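Local coordinates for protein putative TetR-family transcriptional regulator (Bordetella parapertussis 12822, PDB 3CCY) that probably binds cis-regulatory DNA through a helix-turn-helix motif and acts as a transcriptional regulator, most likely a repressor, at residues A136-A141 and V158-F163; D140-L145 and L192-Y197; F164-W169 and E187-L192. One frame throughout, in Å; residues are numbered along the deposited sequence.

Interaction 1. Residues A136-A141 and V158-F163; sequences AYVRDA and VDTMLF
Thr160 and Phe163, one helical turn apart, meet Val138 and Arg139 across two steeply crossing helices. The local axes approach to 9.5 Å with 117° between their N-to-C directions, and the backbones come nearest at Arg139 CA and Thr160 CA, 5.4 Å apart. Only 174 Å² is buried in all, so the contact is a small patch of crossing rather than a long seam.

Val138 meets Phe163 at about a right angle of side-chain directions. With CG1 anti to its backbone N (chi1 170°), Val138 extends that methyl to Phe163, where Val138 CG1 lies 3.8 Å from Phe163 CD2. CE2 is the next ring atom along, and the methyl meets the CD2-CE2 bond obliquely. The same CG1 also reaches Thr160 CG2 at 4.1 Å, so this one methyl touches both Thr160 and Phe163.

Thr160 instead lies against the base of Arg139, the two side chains running at a slant to one another. Its OG1 sits 3.3 Å from Arg139 CG, a packing contact with an aliphatic carbon. The hydroxyl has its polar partner in its own helix, the carbonyl of Ala156, while the CG2 methyl rests over the backbone N and CA of Arg139. Beyond CG the arginine in the given conformer, one of two deposited, bends at chi3 and leads away. There NE and NH2 both donate to Asp140 OD1, which lies in the guanidinium plane, in a salt bridge within the segment (NE to OD1 3.0 Å).

Helix 87-115 packs against the contact: Val138 touches Ile94 and Phe98, and Phe163 touches Phe91 and Val95. From helix 182-195, Phe193 meets the Phe163 ring edge-to-face, while Asp159 forms a salt bridge with Arg188 of the second subunit.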
ATOM      1  N   ALA A 136      -6.110  12.520 -10.547  1.00 32.18           N
ATOM      2  CA  ALA A 136      -6.340  13.919 -10.937  1.00 32.73           C
ATOM      3  C   ALA A 136      -7.655  14.429 -10.326  1.00 32.67           C
ATOM      4  O   ALA A 136      -7.715  15.547  -9.799  1.00 33.47           O
ATOM      5  CB  ALA A 136      -6.347  14.085 -12.463  1.00 32.13           C
ATOM      6  N   TYR A 137      -8.687  13.606 -10.355  1.00 32.39           N
ATOM      7  CA  TYR A 137      -9.959  13.997  -9.761  1.00 33.78           C
ATOM      8  C   TYR A 137      -9.776  14.362  -8.278  1.00 34.03           C
ATOM      9  O   TYR A 137     -10.338  15.340  -7.801  1.00 34.90           O
ATOM     10  CB  TYR A 137     -11.013  12.890  -9.891  1.00 35.12           C
ATOM     11  CG  TYR A 137     -11.607  12.728 -11.274  1.00 35.91           C
ATOM     12  CD1 TYR A 137     -11.789  13.821 -12.099  1.00 38.44           C
ATOM     13  CD2 TYR A 137     -12.040  11.468 -11.739  1.00 40.25           C
ATOM     14  CE1 TYR A 137     -12.351  13.697 -13.362  1.00 39.31           C
ATOM     15  CE2 TYR A 137     -12.629  11.327 -13.036  1.00 38.28           C
ATOM     16  CZ  TYR A 137     -12.765  12.455 -13.825  1.00 38.82           C
ATOM     17  OH  TYR A 137     -13.295  12.393 -15.101  1.00 40.55           O
ATOM     18  N   VAL A 138      -9.012  13.555  -7.549  1.00 32.87           N
ATOM     19  CA  VAL A 138      -8.834  13.764  -6.116  1.00 32.48           C
ATOM     20  C   VAL A 138      -7.949  15.008  -5.874  1.00 31.19           C
ATOM     21  O   VAL A 138      -8.247  15.829  -5.003  1.00 30.93           O
ATOM     22  CB  VAL A 138      -8.183  12.529  -5.457  1.00 32.85           C
ATOM     23  CG1 VAL A 138      -7.771  12.853  -3.969  1.00 30.81           C
ATOM     24  CG2 VAL A 138      -9.193  11.337  -5.523  1.00 35.39           C
ATOM     25  N   ARG A 139      -6.873  15.113  -6.641  1.00 30.91           N
ATOM     26  CA  ARG A 139      -5.956  16.249  -6.524  0.50 31.46           C
ATOM     27  C   ARG A 139      -6.704  17.550  -6.726  1.00 30.82           C
ATOM     28  O   ARG A 139      -6.572  18.476  -5.906  1.00 31.87           O
ATOM     29  CB  ARG A 139      -4.828  16.177  -7.539  0.50 30.94           C
ATOM     30  CG  ARG A 139      -3.761  17.283  -7.328  0.50 32.94           C
ATOM     31  CD  ARG A 139      -3.070  17.661  -8.630  0.50 35.98           C
ATOM     32  NE  ARG A 139      -3.823  18.665  -9.386  0.50 39.98           N
ATOM     33  CZ  ARG A 139      -3.352  19.854  -9.747  0.50 40.50           C
ATOM     34  NH1 ARG A 139      -2.105  20.228  -9.439  0.50 42.43           N
ATOM     35  NH2 ARG A 139      -4.135  20.677 -10.416  0.50 41.30           N
ATOM     36  N   ASP A 140      -7.464  17.609  -7.814  1.00 31.43           N
ATOM     37  CA  ASP A 140      -8.210  18.801  -8.181  1.00 32.78           C
ATOM     38  C   ASP A 140      -9.260  19.106  -7.107  1.00 31.82           C
ATOM     39  O   ASP A 140      -9.475  20.268  -6.786  1.00 31.70           O
ATOM     40  CB  ASP A 140      -8.856  18.663  -9.552  1.00 32.63           C
ATOM     41  CG  ASP A 140      -7.839  18.655 -10.705  1.00 37.28           C
ATOM     42  OD1 ASP A 140      -6.630  18.803 -10.471  1.00 36.23           O
ATOM     43  OD2 ASP A 140      -8.274  18.511 -11.876  1.00 42.79           O
ATOM     44  N   ALA A 141      -9.889  18.081  -6.529  1.00 32.59           N
ATOM     45  CA  ALA A 141     -10.921  18.331  -5.500  1.00 32.29           C
ATOM     46  C   ALA A 141     -10.304  18.895  -4.215  1.00 33.38           C
ATOM     47  O   ALA A 141     -10.926  19.730  -3.547  1.00 33.60           O
ATOM     48  CB  ALA A 141     -11.709  17.049  -5.188  1.00 32.90           C
ATOM     49  N   VAL A 158       2.523  15.467  -3.918  1.00 29.98           N
ATOM     50  CA  VAL A 158       2.824  14.881  -2.590  1.00 30.09           C
ATOM     51  C   VAL A 158       1.570  14.783  -1.712  1.00 30.10           C
ATOM     52  O   VAL A 158       1.292  13.714  -1.192  1.00 28.11           O
ATOM     53  CB  VAL A 158       3.960  15.634  -1.819  1.00 30.69           C
ATOM     54  CG1 VAL A 158       4.171  15.006  -0.462  1.00 31.13           C
ATOM     55  CG2 VAL A 158       5.264  15.544  -2.616  1.00 30.82           C
ATOM     56  N   ASP A 159       0.783  15.856  -1.583  1.00 29.85           N
ATOM     57  CA  ASP A 159      -0.332  15.797  -0.633  1.00 31.39           C
ATOM     58  C   ASP A 159      -1.387  14.785  -1.105  1.00 31.24           C
ATOM     59  O   ASP A 159      -1.973  14.051  -0.293  1.00 29.87           O
ATOM     60  CB  ASP A 159      -0.985  17.194  -0.438  1.00 32.01           C
ATOM     61  CG  ASP A 159      -0.022  18.210   0.210  1.00 36.51           C
ATOM     62  OD1 ASP A 159       0.957  17.788   0.854  1.00 37.96           O
ATOM     63  OD2 ASP A 159      -0.232  19.434   0.091  1.00 39.26           O
ATOM     64  N   THR A 160      -1.671  14.803  -2.411  1.00 30.19           N
ATOM     65  CA  THR A 160      -2.582  13.856  -3.007  1.00 31.09           C
ATOM     66  C   THR A 160      -2.168  12.388  -2.818  1.00 30.56           C
ATOM     67  O   THR A 160      -2.992  11.550  -2.475  1.00 31.00           O
ATOM     68  CB  THR A 160      -2.803  14.199  -4.509  1.00 32.34           C
ATOM     69  OG1 THR A 160      -3.188  15.585  -4.595  1.00 32.06           O
ATOM     70  CG2 THR A 160      -3.886  13.326  -5.088  1.00 33.93           C
HETATM   71  N   MSE A 161      -0.895  12.083  -3.048  1.00 31.21           N
HETATM   72  CA  MSE A 161      -0.421  10.714  -2.942  1.00 31.29           C
HETATM   73  C   MSE A 161      -0.349  10.269  -1.459  1.00 31.55           C
HETATM   74  O   MSE A 161      -0.507   9.105  -1.162  1.00 30.91           O
HETATM   75  CB  MSE A 161       0.948  10.555  -3.656  1.00 30.83           C
HETATM   76  CG  MSE A 161       0.916  10.831  -5.151  1.00 34.58           C
HETATM   77 SE   MSE A 161      -0.581   9.948  -6.032  0.65 35.85          SE
HETATM   78  CE  MSE A 161       0.196   8.183  -5.969  1.00 35.34           C
ATOM     79  N   LEU A 162      -0.147  11.212  -0.531  1.00 31.07           N
ATOM     80  CA  LEU A 162      -0.180  10.854   0.892  1.00 30.16           C
ATOM     81  C   LEU A 162      -1.601  10.484   1.291  1.00 31.07           C
ATOM     82  O   LEU A 162      -1.824   9.483   1.967  1.00 28.90           O
ATOM     83  CB  LEU A 162       0.338  11.983   1.759  1.00 30.99           C
ATOM     84  CG  LEU A 162       1.866  12.172   1.667  1.00 30.28           C
ATOM     85  CD1 LEU A 162       2.311  13.511   2.270  1.00 32.55           C
ATOM     86  CD2 LEU A 162       2.682  10.950   2.296  1.00 28.14           C
ATOM     87  N   PHE A 163      -2.554  11.276   0.803  1.00 30.78           N
ATOM     88  CA  PHE A 163      -3.933  10.915   0.931  1.00 32.95           C
ATOM     89  C   PHE A 163      -4.266   9.520   0.355  1.00 32.33           C
ATOM     90  O   PHE A 163      -4.900   8.734   1.052  1.00 32.27           O
ATOM     91  CB  PHE A 163      -4.852  11.953   0.314  1.00 33.39           C
ATOM     92  CG  PHE A 163      -6.254  11.455   0.232  1.00 38.04           C
ATOM     93  CD1 PHE A 163      -7.050  11.440   1.380  1.00 42.40           C
ATOM     94  CD2 PHE A 163      -6.727  10.864  -0.933  1.00 38.90           C
ATOM     95  CE1 PHE A 163      -8.332  10.898   1.344  1.00 42.61           C
ATOM     96  CE2 PHE A 163      -8.003  10.307  -0.954  1.00 44.01           C
ATOM     97  CZ  PHE A 163      -8.783  10.339   0.185  1.00 39.49           C
TER

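Interaction 2. Residues D140-L145 and L192-Y197; sequences DALLQL and LFLDGY
Leu142 and Leu145 form a purely apolar contact with Phe193 and Leu194, joining the C-terminal part of helix 122-145 to the last turn of helix 182-195. The evidence is side-chain contact across a wide backbone gap: Leu142 CA and Leu194 CA, the closest pair, are 9.2 Å apart, and 139 Å² is buried.

Leu142 and Phe193 approach from opposite directions. The CD2 methyl of Leu142 reaches Phe193 CE2 at 3.7 Å, at the ring edge and near its plane, with CD1 at the same ring carbon. Phe193 CG stands anti to its backbone N (chi1 -173°), which carries the ring out toward helix 122-145.

Leu194 starts off to one side, but its branched end turns inward. There Leu194 CD2 lies 3.8 Å from Leu145 CD1, the two side chains at about a right angle, and 4.2 Å from Leu142 CD2, so one methyl bridges both leucines.

Helix 87-115 borders the patch through Phe91 on Leu142, Pro87 on Leu145 and Lys88 on Leu194. Helix 153-168 adds Thr160 and Met166, and Tyr197 of the second subunit lies with its ring near-parallel to Phe193.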
ATOM      1  N   ASP A 140      -7.464  17.609  -7.814  1.00 31.43           N
ATOM      2  CA  ASP A 140      -8.210  18.801  -8.181  1.00 32.78           C
ATOM      3  C   ASP A 140      -9.260  19.106  -7.107  1.00 31.82           C
ATOM      4  O   ASP A 140      -9.475  20.268  -6.786  1.00 31.70           O
ATOM      5  CB  ASP A 140      -8.856  18.663  -9.552  1.00 32.63           C
ATOM      6  CG  ASP A 140      -7.839  18.655 -10.705  1.00 37.28           C
ATOM      7  OD1 ASP A 140      -6.630  18.803 -10.471  1.00 36.23           O
ATOM      8  OD2 ASP A 140      -8.274  18.511 -11.876  1.00 42.79           O
ATOM      9  N   ALA A 141      -9.889  18.081  -6.529  1.00 32.59           N
ATOM     10  CA  ALA A 141     -10.921  18.331  -5.500  1.00 32.29           C
ATOM     11  C   ALA A 141     -10.304  18.895  -4.215  1.00 33.38           C
ATOM     12  O   ALA A 141     -10.926  19.730  -3.547  1.00 33.60           O
ATOM     13  CB  ALA A 141     -11.709  17.049  -5.188  1.00 32.90           C
ATOM     14  N   LEU A 142      -9.103  18.424  -3.866  1.00 32.88           N
ATOM     15  CA  LEU A 142      -8.329  18.984  -2.744  1.00 32.09           C
ATOM     16  C   LEU A 142      -7.944  20.458  -2.974  1.00 31.31           C
ATOM     17  O   LEU A 142      -8.099  21.297  -2.075  1.00 30.81           O
ATOM     18  CB  LEU A 142      -7.054  18.149  -2.476  1.00 33.58           C
ATOM     19  CG  LEU A 142      -7.238  16.808  -1.746  1.00 33.44           C
ATOM     20  CD1 LEU A 142      -5.913  16.103  -1.630  1.00 35.96           C
ATOM     21  CD2 LEU A 142      -7.792  17.086  -0.348  1.00 36.97           C
ATOM     22  N   LEU A 143      -7.439  20.766  -4.162  1.00 30.10           N
ATOM     23  CA  LEU A 143      -7.087  22.135  -4.492  1.00 30.95           C
ATOM     24  C   LEU A 143      -8.323  23.057  -4.630  1.00 30.69           C
ATOM     25  O   LEU A 143      -8.173  24.274  -4.566  1.00 29.90           O
ATOM     26  CB  LEU A 143      -6.247  22.208  -5.772  1.00 30.06           C
ATOM     27  CG  LEU A 143      -4.883  21.527  -5.667  1.00 32.65           C
ATOM     28  CD1 LEU A 143      -4.291  21.407  -7.038  1.00 31.74           C
ATOM     29  CD2 LEU A 143      -3.899  22.283  -4.745  1.00 30.81           C
ATOM     30  N   GLN A 144      -9.524  22.493  -4.794  1.00 30.01           N
ATOM     31  CA  GLN A 144     -10.734  23.310  -4.685  1.00 30.05           C
ATOM     32  C   GLN A 144     -11.037  23.688  -3.222  1.00 29.95           C
ATOM     33  O   GLN A 144     -11.722  24.655  -2.976  1.00 28.82           O
ATOM     34  CB  GLN A 144     -11.948  22.659  -5.344  1.00 30.11           C
ATOM     35  CG  GLN A 144     -11.851  22.764  -6.841  1.00 28.95           C
ATOM     36  CD  GLN A 144     -12.999  22.114  -7.566  1.00 31.25           C
ATOM     37  OE1 GLN A 144     -13.290  20.942  -7.378  1.00 30.18           O
ATOM     38  NE2 GLN A 144     -13.634  22.871  -8.435  1.00 28.07           N
ATOM     39  N   LEU A 145     -10.524  22.915  -2.285  1.00 30.15           N
ATOM     40  CA  LEU A 145     -10.588  23.270  -0.860  1.00 32.41           C
ATOM     41  C   LEU A 145      -9.515  24.284  -0.509  1.00 32.65           C
ATOM     42  O   LEU A 145      -9.731  25.114   0.361  1.00 33.80           O
ATOM     43  CB  LEU A 145     -10.386  22.051   0.049  1.00 31.10           C
ATOM     44  CG  LEU A 145     -11.404  20.929  -0.160  1.00 34.61           C
ATOM     45  CD1 LEU A 145     -10.907  19.673   0.545  1.00 33.30           C
ATOM     46  CD2 LEU A 145     -12.747  21.345   0.345  1.00 34.38           C
ATOM     47  N   LEU A 192      -9.494  13.519   9.705  1.00 29.98           N
ATOM     48  CA  LEU A 192      -8.068  13.457  10.020  0.50 29.81           C
ATOM     49  C   LEU A 192      -7.249  14.228   8.978  1.00 30.09           C
ATOM     50  O   LEU A 192      -6.421  15.102   9.343  1.00 30.34           O
ATOM     51  CB  LEU A 192      -7.588  11.995  10.078  0.50 29.18           C
ATOM     52  CG  LEU A 192      -8.009  11.099  11.256  0.50 28.11           C
ATOM     53  CD1 LEU A 192      -7.853   9.612  10.857  0.50 23.96           C
ATOM     54  CD2 LEU A 192      -7.142  11.383  12.486  0.50 25.50           C
ATOM     55  N   PHE A 193      -7.452  13.891   7.704  1.00 30.03           N
ATOM     56  CA  PHE A 193      -6.662  14.491   6.602  1.00 30.98           C
ATOM     57  C   PHE A 193      -6.882  16.012   6.515  1.00 31.95           C
ATOM     58  O   PHE A 193      -5.929  16.749   6.430  1.00 32.24           O
ATOM     59  CB  PHE A 193      -6.948  13.849   5.223  1.00 31.66           C
ATOM     60  CG  PHE A 193      -6.006  14.358   4.132  1.00 35.15           C
ATOM     61  CD1 PHE A 193      -4.682  13.945   4.100  1.00 38.78           C
ATOM     62  CD2 PHE A 193      -6.434  15.289   3.199  1.00 35.35           C
ATOM     63  CE1 PHE A 193      -3.785  14.436   3.129  1.00 38.89           C
ATOM     64  CE2 PHE A 193      -5.543  15.778   2.234  1.00 37.14           C
ATOM     65  CZ  PHE A 193      -4.228  15.344   2.216  1.00 35.49           C
ATOM     66  N   LEU A 194      -8.139  16.466   6.554  1.00 30.48           N
ATOM     67  CA  LEU A 194      -8.449  17.896   6.420  1.00 30.61           C
ATOM     68  C   LEU A 194      -8.180  18.731   7.674  1.00 29.03           C
ATOM     69  O   LEU A 194      -7.672  19.845   7.590  1.00 28.61           O
ATOM     70  CB  LEU A 194      -9.920  18.105   5.987  1.00 30.26           C
ATOM     71  CG  LEU A 194     -10.262  17.581   4.582  1.00 32.28           C
ATOM     72  CD1 LEU A 194     -11.645  18.084   4.202  1.00 31.90           C
ATOM     73  CD2 LEU A 194      -9.236  17.969   3.494  1.00 34.52           C
ATOM     74  N   ASP A 195      -8.544  18.200   8.831  1.00 29.46           N
ATOM     75  CA  ASP A 195      -8.508  19.002  10.056  1.00 31.22           C
ATOM     76  C   ASP A 195      -7.468  18.551  11.086  1.00 29.88           C
ATOM     77  O   ASP A 195      -7.135  19.304  12.029  1.00 27.98           O
ATOM     78  CB  ASP A 195      -9.928  19.107  10.646  1.00 33.18           C
ATOM     79  CG  ASP A 195     -10.861  19.944   9.743  1.00 38.75           C
ATOM     80  OD1 ASP A 195     -10.616  21.168   9.605  1.00 48.90           O
ATOM     81  OD2 ASP A 195     -11.801  19.396   9.144  1.00 47.47           O
ATOM     82  N   GLY A 196      -6.911  17.351  10.895  1.00 28.14           N
ATOM     83  CA  GLY A 196      -5.767  16.955  11.719  1.00 27.49           C
ATOM     84  C   GLY A 196      -6.104  16.136  12.937  1.00 27.69           C
ATOM     85  O   GLY A 196      -7.090  16.382  13.613  1.00 26.87           O
ATOM     86  N   TYR A 197      -5.248  15.145  13.217  1.00 26.80           N
ATOM     87  CA  TYR A 197      -5.332  14.317  14.417  1.00 27.21           C
ATOM     88  C   TYR A 197      -5.476  15.130  15.715  1.00 28.66           C
ATOM     89  O   TYR A 197      -6.243  14.750  16.632  1.00 27.38           O
ATOM     90  CB  TYR A 197      -4.074  13.458  14.514  1.00 25.93           C
ATOM     91  CG  TYR A 197      -4.133  12.458  15.612  1.00 28.15           C
ATOM     92  CD1 TYR A 197      -3.327  12.582  16.745  1.00 26.18           C
ATOM     93  CD2 TYR A 197      -4.995  11.386  15.528  1.00 28.86           C
ATOM     94  CE1 TYR A 197      -3.410  11.638  17.774  1.00 27.32           C
ATOM     95  CE2 TYR A 197      -5.086  10.452  16.555  1.00 31.49           C
ATOM     96  CZ  TYR A 197      -4.278  10.568  17.651  1.00 26.72           C
ATOM     97  OH  TYR A 197      -4.410   9.619  18.686  1.00 32.19           O
TER

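Interaction 3. Residues F164-W169 and E187-L192; sequences FGMINW and ERTVQL
No ring face or edge mediates the meeting of Met166 and Ile167 with Thr189; a selenium atom and two methyl groups do the touching. The two aromatic rings of segment 164-169 are directed to other partners: Phe164 packs on Phe98, Ile135 and Val138, and Trp169 on Gly165 of the second subunit.

Thr189 provides the common point. Its CB points to helix 153-168, and its CG2 does the touching. Met166, present as selenomethionine, runs antiparallel alongside the Thr189 side chain, with Met166 SE 3.9 Å from Thr189 CG2. SE stands anti to CA about the CB-CG bond (chi2 -172°), and this straight section brings the selenium alongside the methyl before the chain bends at chi3.

Ile167 comes in at about a right angle to Thr189. Ile167 CG2 stands 3.9 Å from Thr189 CG2, equal to the selenium distance, so the threonine methyl touches two consecutive residues of one helix, which approach it from different sides at roughly a right angle. The ethyl branch of Ile167 takes the crowded position between backbone N and carbonyl carbon (chi1 57°), leaving CG2 as the branch that meets Thr189.

All three touching residues are buried, yet the shared surface is only 138 Å², and Met166 CA to Thr189 CA, the nearest backbone pair, measures 7.5 Å. The hydroxyl of Thr189 is satisfied within its own helix, by the carbonyl of Leu185, which leaves the methyl for packing.

Met166 also packs on Met166 of the second subunit, and Asn168 on Trp169 of that subunit. Helices 153-168 and 182-195 thus pair within the chain and meet those of its partner, consistent with the four-helix dimer interface common in TetR-family regulators.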
ATOM      1  N   PHE A 164      -3.939   9.272  -0.922  1.00 31.56           N
ATOM      2  CA  PHE A 164      -4.149   7.928  -1.518  1.00 33.02           C
ATOM      3  C   PHE A 164      -3.615   6.751  -0.707  1.00 32.29           C
ATOM      4  O   PHE A 164      -4.251   5.712  -0.603  1.00 33.13           O
ATOM      5  CB  PHE A 164      -3.666   7.849  -2.965  1.00 33.39           C
ATOM      6  CG  PHE A 164      -4.734   8.274  -3.945  1.00 36.99           C
ATOM      7  CD1 PHE A 164      -5.895   7.516  -4.094  1.00 37.31           C
ATOM      8  CD2 PHE A 164      -4.617   9.466  -4.654  1.00 36.76           C
ATOM      9  CE1 PHE A 164      -6.920   7.911  -4.981  1.00 39.97           C
ATOM     10  CE2 PHE A 164      -5.646   9.873  -5.534  1.00 36.67           C
ATOM     11  CZ  PHE A 164      -6.780   9.095  -5.693  1.00 35.46           C
ATOM     12  N   GLY A 165      -2.427   6.914  -0.173  1.00 32.00           N
ATOM     13  CA  GLY A 165      -1.845   5.955   0.779  1.00 30.61           C
ATOM     14  C   GLY A 165      -2.766   5.590   1.924  1.00 31.73           C
ATOM     15  O   GLY A 165      -2.902   4.401   2.223  1.00 28.83           O
HETATM   16  N   MSE A 166      -3.358   6.584   2.597  1.00 31.84           N
HETATM   17  CA  MSE A 166      -4.315   6.282   3.681  1.00 36.57           C
HETATM   18  C   MSE A 166      -5.407   5.352   3.257  1.00 33.49           C
HETATM   19  O   MSE A 166      -5.736   4.414   3.989  1.00 32.81           O
HETATM   20  CB  MSE A 166      -5.064   7.526   4.169  1.00 35.61           C
HETATM   21  CG  MSE A 166      -4.222   8.558   4.770  1.00 40.85           C
HETATM   22 SE   MSE A 166      -5.470   9.925   5.532  0.80 49.42          SE
HETATM   23  CE  MSE A 166      -4.699  11.393   4.836  1.00 44.34           C
ATOM     24  N   ILE A 167      -6.050   5.677   2.125  1.00 33.29           N
ATOM     25  CA  ILE A 167      -7.169   4.846   1.657  1.00 33.04           C
ATOM     26  C   ILE A 167      -6.773   3.590   0.892  1.00 33.06           C
ATOM     27  O   ILE A 167      -7.455   2.598   1.008  1.00 34.22           O
ATOM     28  CB  ILE A 167      -8.242   5.646   0.822  1.00 33.99           C
ATOM     29  CG1 ILE A 167      -7.662   6.360  -0.402  1.00 28.14           C
ATOM     30  CG2 ILE A 167      -9.025   6.608   1.702  1.00 34.43           C
ATOM     31  CD1 ILE A 167      -8.831   6.700  -1.371  1.00 35.44           C
ATOM     32  N   ASN A 168      -5.706   3.627   0.092  1.00 32.26           N
ATOM     33  CA  ASN A 168      -5.275   2.445  -0.687  1.00 32.38           C
ATOM     34  C   ASN A 168      -4.654   1.365   0.193  1.00 33.64           C
ATOM     35  O   ASN A 168      -4.711   0.173  -0.164  1.00 36.34           O
ATOM     36  CB  ASN A 168      -4.292   2.805  -1.824  1.00 32.33           C
ATOM     37  CG  ASN A 168      -4.962   3.566  -2.958  1.00 34.88           C
ATOM     38  OD1 ASN A 168      -6.166   3.754  -2.942  1.00 39.14           O
ATOM     39  ND2 ASN A 168      -4.185   4.012  -3.945  1.00 36.06           N
ATOM     40  N   TRP A 169      -4.046   1.745   1.323  1.00 31.00           N
ATOM     41  CA  TRP A 169      -3.450   0.765   2.252  1.00 30.57           C
ATOM     42  C   TRP A 169      -4.470  -0.055   3.031  1.00 29.41           C
ATOM     43  O   TRP A 169      -4.109  -1.059   3.646  1.00 28.34           O
ATOM     44  CB  TRP A 169      -2.502   1.466   3.262  1.00 30.73           C
ATOM     45  CG  TRP A 169      -1.565   0.571   4.016  1.00 31.21           C
ATOM     46  CD1 TRP A 169      -1.509   0.372   5.382  1.00 33.28           C
ATOM     47  CD2 TRP A 169      -0.580  -0.261   3.451  1.00 32.12           C
ATOM     48  NE1 TRP A 169      -0.520  -0.524   5.679  1.00 36.70           N
ATOM     49  CE2 TRP A 169       0.068  -0.925   4.507  1.00 32.72           C
ATOM     50  CE3 TRP A 169      -0.166  -0.505   2.136  1.00 33.00           C
ATOM     51  CZ2 TRP A 169       1.111  -1.824   4.297  1.00 35.88           C
ATOM     52  CZ3 TRP A 169       0.889  -1.391   1.934  1.00 34.12           C
ATOM     53  CH2 TRP A 169       1.496  -2.045   3.001  1.00 33.60           C
ATOM     54  N   GLU A 187     -15.491   9.103   6.745  1.00 29.28           N
ATOM     55  CA  GLU A 187     -15.648  10.332   7.562  1.00 30.64           C
ATOM     56  C   GLU A 187     -14.453  10.621   8.436  1.00 31.50           C
ATOM     57  O   GLU A 187     -13.993  11.773   8.522  1.00 29.54           O
ATOM     58  CB  GLU A 187     -16.934  10.300   8.382  1.00 31.28           C
ATOM     59  CG  GLU A 187     -18.134  10.303   7.429  1.00 36.17           C
ATOM     60  CD  GLU A 187     -19.501  10.220   8.073  1.00 44.74           C
ATOM     61  OE1 GLU A 187     -19.603   9.665   9.193  1.00 49.56           O
ATOM     62  OE2 GLU A 187     -20.486  10.689   7.423  1.00 45.97           O
ATOM     63  N   ARG A 188     -13.965   9.564   9.093  1.00 31.04           N
ATOM     64  CA  ARG A 188     -12.749   9.619   9.900  1.00 32.00           C
ATOM     65  C   ARG A 188     -11.517  10.023   9.076  1.00 31.95           C
ATOM     66  O   ARG A 188     -10.760  10.892   9.493  1.00 32.61           O
ATOM     67  CB  ARG A 188     -12.448   8.246  10.492  1.00 31.15           C
ATOM     68  CG  ARG A 188     -11.282   8.267  11.559  1.00 35.05           C
ATOM     69  CD  ARG A 188     -11.778   8.952  12.786  1.00 36.90           C
ATOM     70  NE  ARG A 188     -10.907   8.789  13.954  1.00 40.91           N
ATOM     71  CZ  ARG A 188     -11.266   9.171  15.175  1.00 39.41           C
ATOM     72  NH1 ARG A 188     -12.467   9.703  15.359  1.00 39.90           N
ATOM     73  NH2 ARG A 188     -10.443   9.037  16.192  1.00 35.77           N
ATOM     74  N   THR A 189     -11.277   9.318   7.971  1.00 30.79           N
ATOM     75  CA  THR A 189     -10.184   9.632   7.020  1.00 31.96           C
ATOM     76  C   THR A 189     -10.183  11.122   6.584  1.00 31.48           C
ATOM     77  O   THR A 189      -9.159  11.816   6.626  1.00 30.34           O
ATOM     78  CB  THR A 189     -10.294   8.728   5.788  1.00 32.08           C
ATOM     79  OG1 THR A 189     -10.204   7.365   6.231  1.00 31.87           O
ATOM     80  CG2 THR A 189      -9.185   9.030   4.757  1.00 35.19           C
ATOM     81  N   VAL A 190     -11.340  11.612   6.208  1.00 30.80           N
ATOM     82  CA  VAL A 190     -11.477  13.022   5.851  1.00 31.31           C
ATOM     83  C   VAL A 190     -11.280  14.000   7.007  1.00 31.52           C
ATOM     84  O   VAL A 190     -10.580  15.010   6.837  1.00 30.69           O
ATOM     85  CB  VAL A 190     -12.843  13.267   5.167  1.00 32.51           C
ATOM     86  CG1 VAL A 190     -13.085  14.761   4.910  1.00 30.09           C
ATOM     87  CG2 VAL A 190     -12.890  12.504   3.846  1.00 30.14           C
ATOM     88  N   GLN A 191     -11.905  13.738   8.164  1.00 30.71           N
ATOM     89  CA  GLN A 191     -11.686  14.600   9.345  1.00 32.57           C
ATOM     90  C   GLN A 191     -10.159  14.677   9.668  1.00 31.15           C
ATOM     91  O   GLN A 191      -9.616  15.754   9.914  1.00 30.42           O
ATOM     92  CB  GLN A 191     -12.484  14.063  10.593  1.00 31.39           C
ATOM     93  CG  GLN A 191     -14.050  14.177  10.455  1.00 35.85           C
ATOM     94  CD  GLN A 191     -14.844  13.198  11.403  1.00 38.94           C
ATOM     95  OE1 GLN A 191     -14.260  12.542  12.314  1.00 44.48           O
ATOM     96  NE2 GLN A 191     -16.177  13.082  11.159  1.00 44.38           N
ATOM     97  N   LEU A 192      -9.494  13.519   9.705  1.00 29.98           N
ATOM     98  CA  LEU A 192      -8.068  13.457  10.020  0.50 29.81           C
ATOM     99  C   LEU A 192      -7.249  14.228   8.978  1.00 30.09           C
ATOM    100  O   LEU A 192      -6.421  15.102   9.343  1.00 30.34           O
ATOM    101  CB  LEU A 192      -7.588  11.995  10.078  0.50 29.18           C
ATOM    102  CG  LEU A 192      -8.009  11.099  11.256  0.50 28.11           C
ATOM    103  CD1 LEU A 192      -7.853   9.612  10.857  0.50 23.96           C
ATOM    104  CD2 LEU A 192      -7.142  11.383  12.486  0.50 25.50           C
TER

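Followed from the N terminus, helix 122-145 supplies the first side of two contacts. Interaction 1 closes a short loop to helix 153-168, the next helix in the chain; interaction 3 opens only after it has closed, joining 153-168 to 182-195. Interaction 2 makes the long closure from 122-145 to 182-195, and the loop of interaction 3 nests within it. The three contacts therefore link three consecutive helices pairwise into a triangle, with centres 9 to 12 Å apart. Phe163 also touches Thr189, with Phe163 CE1 4.0 Å from Thr189 CG2, linking interaction 1 to interaction 3. All lie in the tetracyclin repressor-like C-terminal domain, beside the second subunit.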